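Local atomic coordinates of SxtG (Microseira wollei, PDB entry 6U1R), a protein that probably transfers an amidino group to its substrate through a covalent amidino-cysteine intermediate, as a step in the biosynthesis of the paralytic shellfish toxin saxitoxin. Residues S203-T208 with P260-I265; E39-S44 with K168-A173. All coordinates share one frame; numbering follows the deposited sequence.

Contact 2 opens first along the chain: segments 39-44 and 168-173, 124 residues apart at their closest ends, bring strand 37-42, the middle strand of a three-stranded sheet, and the C-terminal end of helix 164-172 together. Contact 1 then closes a second, shorter loop, its segments 52 residues apart at the closest ends. The two contacts are therefore in series, neither nested nor crossed. They lie on opposite sides of the chain's centre, with their own centres 30 Å apart and their nearest atoms about 13 Å apart. Contact 2 ties a helix to a sheet in a buried layer, whereas contact 1 joins two loops, one of which carries the predicted active-site residue His264.

Contact 1 (S203-T208 with P260-I265); sequences SRFVVT and PEALHI
A small, partly buried loop-to-loop contact joins Phe205 to Ala262 and, through one water, Arg204 to Pro260. The loop of 203-208 lies between strands 176-179 and 219-222, that of 260-265 between strands 251-255 and 269-273. The direct touch is apolar: CE1 of Phe205 lies 3.7 Å from CB of Ala262, with CZ of the same ring next at 4.1 Å. The methyl comes obliquely to the ring, and the small alanine lets the phenyl group approach the backbone of the second loop. With CG of Phe205 turned beside its backbone N and anti to the carbonyl carbon (chi1 -55°), the ring swings across the gap, although its CB does not point straight at the other loop. As in other AGAT-like amidinotransferases, the chain probably forms an alpha/beta propeller, whose loops carry the predicted active-site residues; two residues beyond Ala262 comes one of them, His264, whose NE2 is hydrogen-bonded to OD2 of another, Asp215. The side chain of Ala262 itself is about 11 Å from that of Asp215. His232 fills in between the loops: its ring meets Phe205 edge-to-face, its ND1 bonds to the backbone N of Val206 and its NE2 to Pro260 O. The polar link across the gap is made by backbone carbonyls, which cannot bond to each other. A water donates to both, 2.7 Å from Arg204 O and 2.8 Å from Pro260 O, so Pro260 O receives bonds from the water and the His232 imidazole.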
ATOM      1  N   SER A 203     -26.576  12.185  -7.197  1.00 28.48           N
ATOM      2  CA  SER A 203     -25.472  11.577  -7.920  1.00 28.91           C
ATOM      3  C   SER A 203     -25.216  10.162  -7.414  1.00 27.18           C
ATOM      4  O   SER A 203     -25.531   9.811  -6.275  1.00 26.77           O
ATOM      5  CB  SER A 203     -24.208  12.421  -7.775  1.00 28.19           C
ATOM      6  OG  SER A 203     -23.787  12.480  -6.427  1.00 32.64           O
ATOM      7  N   ARG A 204     -24.629   9.348  -8.280  1.00 23.48           N
ATOM      8  CA  ARG A 204     -24.306   7.965  -7.976  1.00 23.87           C
ATOM      9  C   ARG A 204     -23.217   7.543  -8.947  1.00 19.35           C
ATOM     10  O   ARG A 204     -23.156   8.048 -10.068  1.00 18.24           O
ATOM     11  CB  ARG A 204     -25.538   7.055  -8.102  1.00 29.90           C
ATOM     12  CG  ARG A 204     -26.619   7.353  -7.048  1.00 41.65           C
ATOM     13  CD  ARG A 204     -27.751   6.331  -7.033  1.00 54.85           C
ATOM     14  NE  ARG A 204     -28.567   6.360  -8.251  1.00 57.42           N
ATOM     15  CZ  ARG A 204     -28.285   5.679  -9.360  1.00 48.86           C
ATOM     16  NH1 ARG A 204     -27.198   4.917  -9.410  1.00 40.79           N
ATOM     17  NH2 ARG A 204     -29.090   5.762 -10.420  1.00 40.80           N
ATOM     18  N   PHE A 205     -22.358   6.631  -8.502  1.00 17.08           N
ATOM     19  CA  PHE A 205     -21.233   6.182  -9.309  1.00 15.80           C
ATOM     20  C   PHE A 205     -21.119   4.671  -9.239  1.00 16.74           C
ATOM     21  O   PHE A 205     -21.771   4.017  -8.422  1.00 16.79           O
ATOM     22  CB  PHE A 205     -19.946   6.865  -8.850  1.00 15.63           C
ATOM     23  CG  PHE A 205     -20.055   8.342  -8.847  1.00 14.71           C
ATOM     24  CD1 PHE A 205     -20.029   9.043 -10.036  1.00 16.16           C
ATOM     25  CD2 PHE A 205     -20.230   9.029  -7.665  1.00 16.26           C
ATOM     26  CE1 PHE A 205     -20.165  10.408 -10.050  1.00 16.42           C
ATOM     27  CE2 PHE A 205     -20.375  10.405  -7.670  1.00 17.81           C
ATOM     28  CZ  PHE A 205     -20.336  11.092  -8.862  1.00 18.24           C
ATOM     29  N   VAL A 206     -20.253   4.120 -10.100  1.00 16.15           N
ATOM     30  CA  VAL A 206     -20.206   2.667 -10.293  1.00 17.22           C
ATOM     31  C   VAL A 206     -19.503   1.936  -9.147  1.00 17.59           C
ATOM     32  O   VAL A 206     -19.820   0.771  -8.880  1.00 16.16           O
ATOM     33  CB  VAL A 206     -19.560   2.331 -11.652  1.00 16.43           C
ATOM     34  CG1 VAL A 206     -18.097   2.673 -11.661  1.00 16.88           C
ATOM     35  CG2 VAL A 206     -19.770   0.866 -12.013  1.00 18.43           C
ATOM     36  N   VAL A 207     -18.547   2.564  -8.450  1.00 14.50           N
ATOM     37  CA  VAL A 207     -17.902   1.860  -7.341  1.00 15.68           C
ATOM     38  C   VAL A 207     -18.846   1.797  -6.149  1.00 13.62           C
ATOM     39  O   VAL A 207     -19.686   2.691  -5.930  1.00 14.56           O
ATOM     40  CB  VAL A 207     -16.556   2.479  -6.919  1.00 14.64           C
ATOM     41  CG1 VAL A 207     -15.442   2.089  -7.898  1.00 16.82           C
ATOM     42  CG2 VAL A 207     -16.662   3.964  -6.737  1.00 13.99           C
ATOM     43  N   THR A 208     -18.711   0.718  -5.388  1.00 14.78           N
ATOM     44  CA  THR A 208     -19.493   0.431  -4.195  1.00 15.56           C
ATOM     45  C   THR A 208     -18.682   0.826  -2.968  1.00 15.11           C
ATOM     46  O   THR A 208     -17.645   1.501  -3.073  1.00 16.05           O
ATOM     47  CB  THR A 208     -19.851  -1.054  -4.126  1.00 15.96           C
ATOM     48  OG1 THR A 208     -18.649  -1.804  -3.890  1.00 14.95           O
ATOM     49  CG2 THR A 208     -20.500  -1.526  -5.414  1.00 15.16           C
ATOM     50  N   PRO A 260     -22.115  13.506 -14.509  1.00 17.72           N
ATOM     51  CA  PRO A 260     -22.459  12.085 -14.334  1.00 17.92           C
ATOM     52  C   PRO A 260     -21.318  11.134 -14.647  1.00 16.26           C
ATOM     53  O   PRO A 260     -21.361   9.977 -14.196  1.00 16.07           O
ATOM     54  CB  PRO A 260     -23.626  11.875 -15.324  1.00 20.47           C
ATOM     55  CG  PRO A 260     -24.139  13.253 -15.619  1.00 20.20           C
ATOM     56  CD  PRO A 260     -22.942  14.148 -15.543  1.00 19.27           C
ATOM     57  N   GLU A 261     -20.335  11.587 -15.425  1.00 14.76           N
ATOM     58  CA  GLU A 261     -19.160  10.836 -15.854  1.00 16.36           C
ATOM     59  C   GLU A 261     -17.950  11.044 -14.929  1.00 15.79           C
ATOM     60  O   GLU A 261     -16.819  10.749 -15.337  1.00 14.74           O
ATOM     61  CB  GLU A 261     -18.778  11.260 -17.280  1.00 18.32           C
ATOM     62  CG  GLU A 261     -19.861  10.998 -18.342  1.00 21.59           C
ATOM     63  CD  GLU A 261     -20.899  12.100 -18.452  1.00 23.93           C
ATOM     64  OE1 GLU A 261     -20.538  13.282 -18.285  1.00 25.03           O
ATOM     65  OE2 GLU A 261     -22.073  11.787 -18.740  1.00 26.96           O
ATOM     66  N   ALA A 262     -18.172  11.579 -13.726  1.00 15.17           N
ATOM     67  CA  ALA A 262     -17.089  12.145 -12.925  1.00 17.06           C
ATOM     68  C   ALA A 262     -15.978  11.136 -12.697  1.00 15.88           C
ATOM     69  O   ALA A 262     -16.218  10.008 -12.256  1.00 14.28           O
ATOM     70  CB  ALA A 262     -17.618  12.645 -11.579  1.00 18.73           C
ATOM     71  N   LEU A 263     -14.741  11.581 -12.965  1.00 16.09           N
ATOM     72  CA  LEU A 263     -13.545  10.778 -12.753  1.00 15.83           C
ATOM     73  C   LEU A 263     -12.378  11.774 -12.768  1.00 16.69           C
ATOM     74  O   LEU A 263     -12.002  12.267 -13.835  1.00 16.69           O
ATOM     75  CB  LEU A 263     -13.407   9.705 -13.825  1.00 17.33           C
ATOM     76  CG  LEU A 263     -12.244   8.706 -13.857  1.00 22.07           C
ATOM     77  CD1 LEU A 263     -11.496   8.549 -12.583  1.00 18.85           C
ATOM     78  CD2 LEU A 263     -12.793   7.340 -14.272  1.00 25.14           C
ATOM     79  N   HIS A 264     -11.890  12.113 -11.577  1.00 14.97           N
ATOM     80  CA  HIS A 264     -10.860  13.117 -11.311  1.00 13.13           C
ATOM     81  C   HIS A 264     -11.476  14.507 -11.217  1.00 14.02           C
ATOM     82  O   HIS A 264     -12.475  14.807 -11.880  1.00 14.90           O
ATOM     83  CB  HIS A 264      -9.726  13.063 -12.349  1.00 13.78           C
ATOM     84  CG  HIS A 264      -9.103  11.706 -12.444  1.00 14.58           C
ATOM     85  ND1 HIS A 264      -8.547  11.211 -13.604  1.00 15.20           N
ATOM     86  CD2 HIS A 264      -8.990  10.721 -11.520  1.00 15.50           C
ATOM     87  CE1 HIS A 264      -8.129   9.974 -13.393  1.00 16.57           C
ATOM     88  NE2 HIS A 264      -8.366   9.661 -12.131  1.00 14.95           N
ATOM     89  N   ILE A 265     -10.919  15.324 -10.323  1.00 12.76           N
ATOM     90  CA  ILE A 265     -11.495  16.621  -9.967  1.00 13.00           C
ATOM     91  C   ILE A 265     -10.821  17.790 -10.695  1.00 13.88           C
ATOM     92  O   ILE A 265     -11.307  18.937 -10.597  1.00 13.98           O
ATOM     93  CB  ILE A 265     -11.432  16.806  -8.430  1.00 11.37           C
ATOM     94  CG1 ILE A 265     -12.521  17.770  -7.912  1.00 14.74           C
ATOM     95  CG2 ILE A 265     -10.014  17.228  -7.957  1.00 12.96           C
ATOM     96  CD1 ILE A 265     -12.623  17.807  -6.356  1.00 14.70           C
TER
HETATM   97  O   HOH W   1     -23.420   9.269 -12.459  1.00 18.22           O

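Contact 2 (E39-S44 with K168-A173); sequences EVIVGS and KEYFQA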
ATOM      1  N   GLU A  39      10.680  21.010  -8.896  1.00 16.27           N
ATOM      2  CA  GLU A  39      10.924  19.715  -9.511  1.00 17.06           C
ATOM      3  C   GLU A  39       9.582  19.040  -9.744  1.00 16.30           C
ATOM      4  O   GLU A  39       8.698  19.089  -8.880  1.00 14.61           O
ATOM      5  CB  GLU A  39      11.842  18.835  -8.649  1.00 17.84           C
ATOM      6  CG  GLU A  39      12.104  17.454  -9.271  1.00 18.21           C
ATOM      7  CD  GLU A  39      13.324  16.728  -8.689  1.00 22.44           C
ATOM      8  OE1 GLU A  39      14.231  17.405  -8.153  1.00 23.70           O
ATOM      9  OE2 GLU A  39      13.380  15.482  -8.785  1.00 20.30           O
ATOM     10  N   VAL A  40       9.441  18.433 -10.925  1.00 16.29           N
ATOM     11  CA  VAL A  40       8.196  17.802 -11.348  1.00 15.26           C
ATOM     12  C   VAL A  40       8.516  16.497 -12.079  1.00 16.49           C
ATOM     13  O   VAL A  40       9.489  16.423 -12.841  1.00 15.89           O
ATOM     14  CB  VAL A  40       7.386  18.784 -12.240  1.00 16.40           C
ATOM     15  CG1 VAL A  40       8.086  19.017 -13.602  1.00 16.64           C
ATOM     16  CG2 VAL A  40       5.954  18.320 -12.419  1.00 16.34           C
ATOM     17  N   ILE A  41       7.729  15.444 -11.812  1.00 14.80           N
ATOM     18  CA  ILE A  41       7.733  14.240 -12.646  1.00 14.58           C
ATOM     19  C   ILE A  41       6.762  14.483 -13.790  1.00 14.60           C
ATOM     20  O   ILE A  41       5.636  14.938 -13.563  1.00 13.52           O
ATOM     21  CB  ILE A  41       7.325  12.988 -11.841  1.00 15.08           C
ATOM     22  CG1 ILE A  41       8.259  12.802 -10.633  1.00 15.02           C
ATOM     23  CG2 ILE A  41       7.302  11.758 -12.754  1.00 16.97           C
ATOM     24  CD1 ILE A  41       7.914  11.613  -9.688  1.00 16.79           C
ATOM     25  N   VAL A  42       7.184  14.196 -15.016  1.00 14.92           N
ATOM     26  CA  VAL A  42       6.311  14.322 -16.182  1.00 13.78           C
ATOM     27  C   VAL A  42       6.070  12.928 -16.743  1.00 15.85           C
ATOM     28  O   VAL A  42       6.970  12.083 -16.736  1.00 16.14           O
ATOM     29  CB  VAL A  42       6.898  15.282 -17.236  1.00 15.92           C
ATOM     30  CG1 VAL A  42       6.001  15.404 -18.433  1.00 17.70           C
ATOM     31  CG2 VAL A  42       7.060  16.678 -16.631  1.00 19.55           C
ATOM     32  N   GLY A  43       4.851  12.682 -17.202  1.00 15.03           N
ATOM     33  CA  GLY A  43       4.474  11.383 -17.709  1.00 14.87           C
ATOM     34  C   GLY A  43       5.123  11.042 -19.052  1.00 16.72           C
ATOM     35  O   GLY A  43       5.874  11.815 -19.655  1.00 17.47           O
ATOM     36  N   SER A  44       4.815   9.835 -19.511  1.00 16.12           N
ATOM     37  CA  SER A  44       5.310   9.313 -20.780  1.00 18.74           C
ATOM     38  C   SER A  44       4.175   8.600 -21.496  1.00 17.17           C
ATOM     39  O   SER A  44       3.373   7.911 -20.855  1.00 16.40           O
ATOM     40  CB  SER A  44       6.482   8.341 -20.562  1.00 21.23           C
ATOM     41  OG  SER A  44       6.713   7.539 -21.712  1.00 22.32           O
ATOM     42  N   LYS A 168      12.424   5.348  -5.056  1.00 16.66           N
ATOM     43  CA  LYS A 168      13.509   4.878  -4.197  1.00 17.20           C
ATOM     44  C   LYS A 168      14.602   5.943  -4.060  1.00 17.83           C
ATOM     45  O   LYS A 168      15.166   6.110  -2.979  1.00 18.38           O
ATOM     46  CB  LYS A 168      14.059   3.540  -4.729  1.00 18.00           C
ATOM     47  CG  LYS A 168      13.078   2.379  -4.518  1.00 18.20           C
ATOM     48  CD  LYS A 168      13.652   0.993  -4.876  1.00 18.12           C
ATOM     49  CE  LYS A 168      13.998   0.890  -6.349  1.00 17.53           C
ATOM     50  NZ  LYS A 168      14.085  -0.519  -6.840  1.00 18.12           N
ATOM     51  N   GLU A 169      14.879   6.699  -5.132  1.00 17.64           N
ATOM     52  CA  GLU A 169      15.799   7.832  -5.038  1.00 19.33           C
ATOM     53  C   GLU A 169      15.320   8.843  -4.002  1.00 18.89           C
ATOM     54  O   GLU A 169      16.092   9.284  -3.142  1.00 17.75           O
ATOM     55  CB  GLU A 169      15.951   8.513  -6.404  1.00 19.36           C
ATOM     56  CG  GLU A 169      16.747   9.834  -6.348  1.00 19.94           C
ATOM     57  CD  GLU A 169      16.732  10.619  -7.641  1.00 19.89           C
ATOM     58  OE1 GLU A 169      16.753   9.999  -8.728  1.00 20.68           O
ATOM     59  OE2 GLU A 169      16.705  11.873  -7.541  1.00 21.23           O
ATOM     60  N   TYR A 170      14.046   9.246  -4.082  1.00 17.53           N
ATOM     61  CA  TYR A 170      13.525  10.226  -3.134  1.00 16.91           C
ATOM     62  C   TYR A 170      13.532   9.683  -1.710  1.00 17.96           C
ATOM     63  O   TYR A 170      13.805  10.418  -0.754  1.00 17.34           O
ATOM     64  CB  TYR A 170      12.108  10.638  -3.538  1.00 16.03           C
ATOM     65  CG  TYR A 170      12.003  11.409  -4.829  1.00 16.70           C
ATOM     66  CD1 TYR A 170      12.943  12.371  -5.187  1.00 17.66           C
ATOM     67  CD2 TYR A 170      10.925  11.204  -5.682  1.00 16.66           C
ATOM     68  CE1 TYR A 170      12.818  13.080  -6.387  1.00 19.40           C
ATOM     69  CE2 TYR A 170      10.795  11.904  -6.857  1.00 16.79           C
ATOM     70  CZ  TYR A 170      11.732  12.843  -7.205  1.00 16.64           C
ATOM     71  OH  TYR A 170      11.566  13.515  -8.394  1.00 16.52           O
ATOM     72  N   PHE A 171      13.197   8.405  -1.535  1.00 17.15           N
ATOM     73  CA  PHE A 171      13.227   7.825  -0.199  1.00 17.91           C
ATOM     74  C   PHE A 171      14.640   7.841   0.375  1.00 21.45           C
ATOM     75  O   PHE A 171      14.830   8.103   1.572  1.00 21.46           O
ATOM     76  CB  PHE A 171      12.686   6.392  -0.224  1.00 19.58           C
ATOM     77  CG  PHE A 171      12.686   5.742   1.133  1.00 21.69           C
ATOM     78  CD1 PHE A 171      11.687   6.020   2.051  1.00 22.02           C
ATOM     79  CD2 PHE A 171      13.712   4.890   1.506  1.00 24.86           C
ATOM     80  CE1 PHE A 171      11.714   5.445   3.320  1.00 23.89           C
ATOM     81  CE2 PHE A 171      13.722   4.311   2.760  1.00 25.96           C
ATOM     82  CZ  PHE A 171      12.732   4.599   3.661  1.00 23.62           C
ATOM     83  N   GLN A 172      15.644   7.538  -0.455  1.00 21.13           N
ATOM     84  CA  GLN A 172      17.024   7.551   0.033  1.00 23.97           C
ATOM     85  C   GLN A 172      17.408   8.932   0.541  1.00 23.91           C
ATOM     86  O   GLN A 172      18.204   9.053   1.483  1.00 23.32           O
ATOM     87  CB  GLN A 172      17.994   7.107  -1.069  1.00 26.34           C
ATOM     88  CG  GLN A 172      18.126   5.606  -1.259  1.00 34.77           C
ATOM     89  CD  GLN A 172      18.356   4.857   0.054  1.00 39.53           C
ATOM     90  OE1 GLN A 172      17.416   4.353   0.660  1.00 34.47           O
ATOM     91  NE2 GLN A 172      19.608   4.795   0.498  1.00 37.69           N
ATOM     92  N   ALA A 173      16.840   9.974  -0.054  1.00 21.66           N
ATOM     93  CA  ALA A 173      17.137  11.355   0.293  1.00 21.63           C
ATOM     94  C   ALA A 173      16.214  11.927   1.375  1.00 21.50           C
ATOM     95  O   ALA A 173      16.285  13.130   1.657  1.00 21.23           O
ATOM     96  CB  ALA A 173      17.071  12.221  -0.970  1.00 22.65           C
TER
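The ring of Tyr170 meets the strand with its edge: OE2 of Glu39 lies there in the ring plane, and CD1 of Ile41 also comes to the edge, near that plane, 4.0 Å from CE2. Strand 37-42 is central in a mixed three-stranded sheet, between the parallel strand 106-109 and the antiparallel 370-375, and helix 164-172 packs against this sheet in an alpha/beta layer, probably part of the propeller. Tyrosine, ending in a polar group, and an extended glutamate together bridge the gap, with 11.7 Å between the CA atoms of Glu39 and Tyr170. Glu39 and Ile41 both point toward the helix; the glutamate supplies an acceptor for the hydroxyl and the isoleucine a methyl against the CE2 edge of the ring. CG of Glu39 lies anti to the backbone N (chi1 179°), bringing the carboxylate to the hydroxyl from the opposite direction. Salt bridges from Arg374 to OE1 and Arg108 to OE2 probably favour the charged form of this buried acid; Arg108 also bridges to Glu169 OE1, probably offsetting repulsion between Glu39 OE2 and Glu169 OE2, 5.1 Å apart. Phe171, running nearly opposite to Tyr170, meets Trp241 of the second subunit, to which Lys168 also bonds. Tyr170 OH donates to Glu39 OE2 at 2.7 Å, on the anti side of the carboxylate and 30° out of its plane.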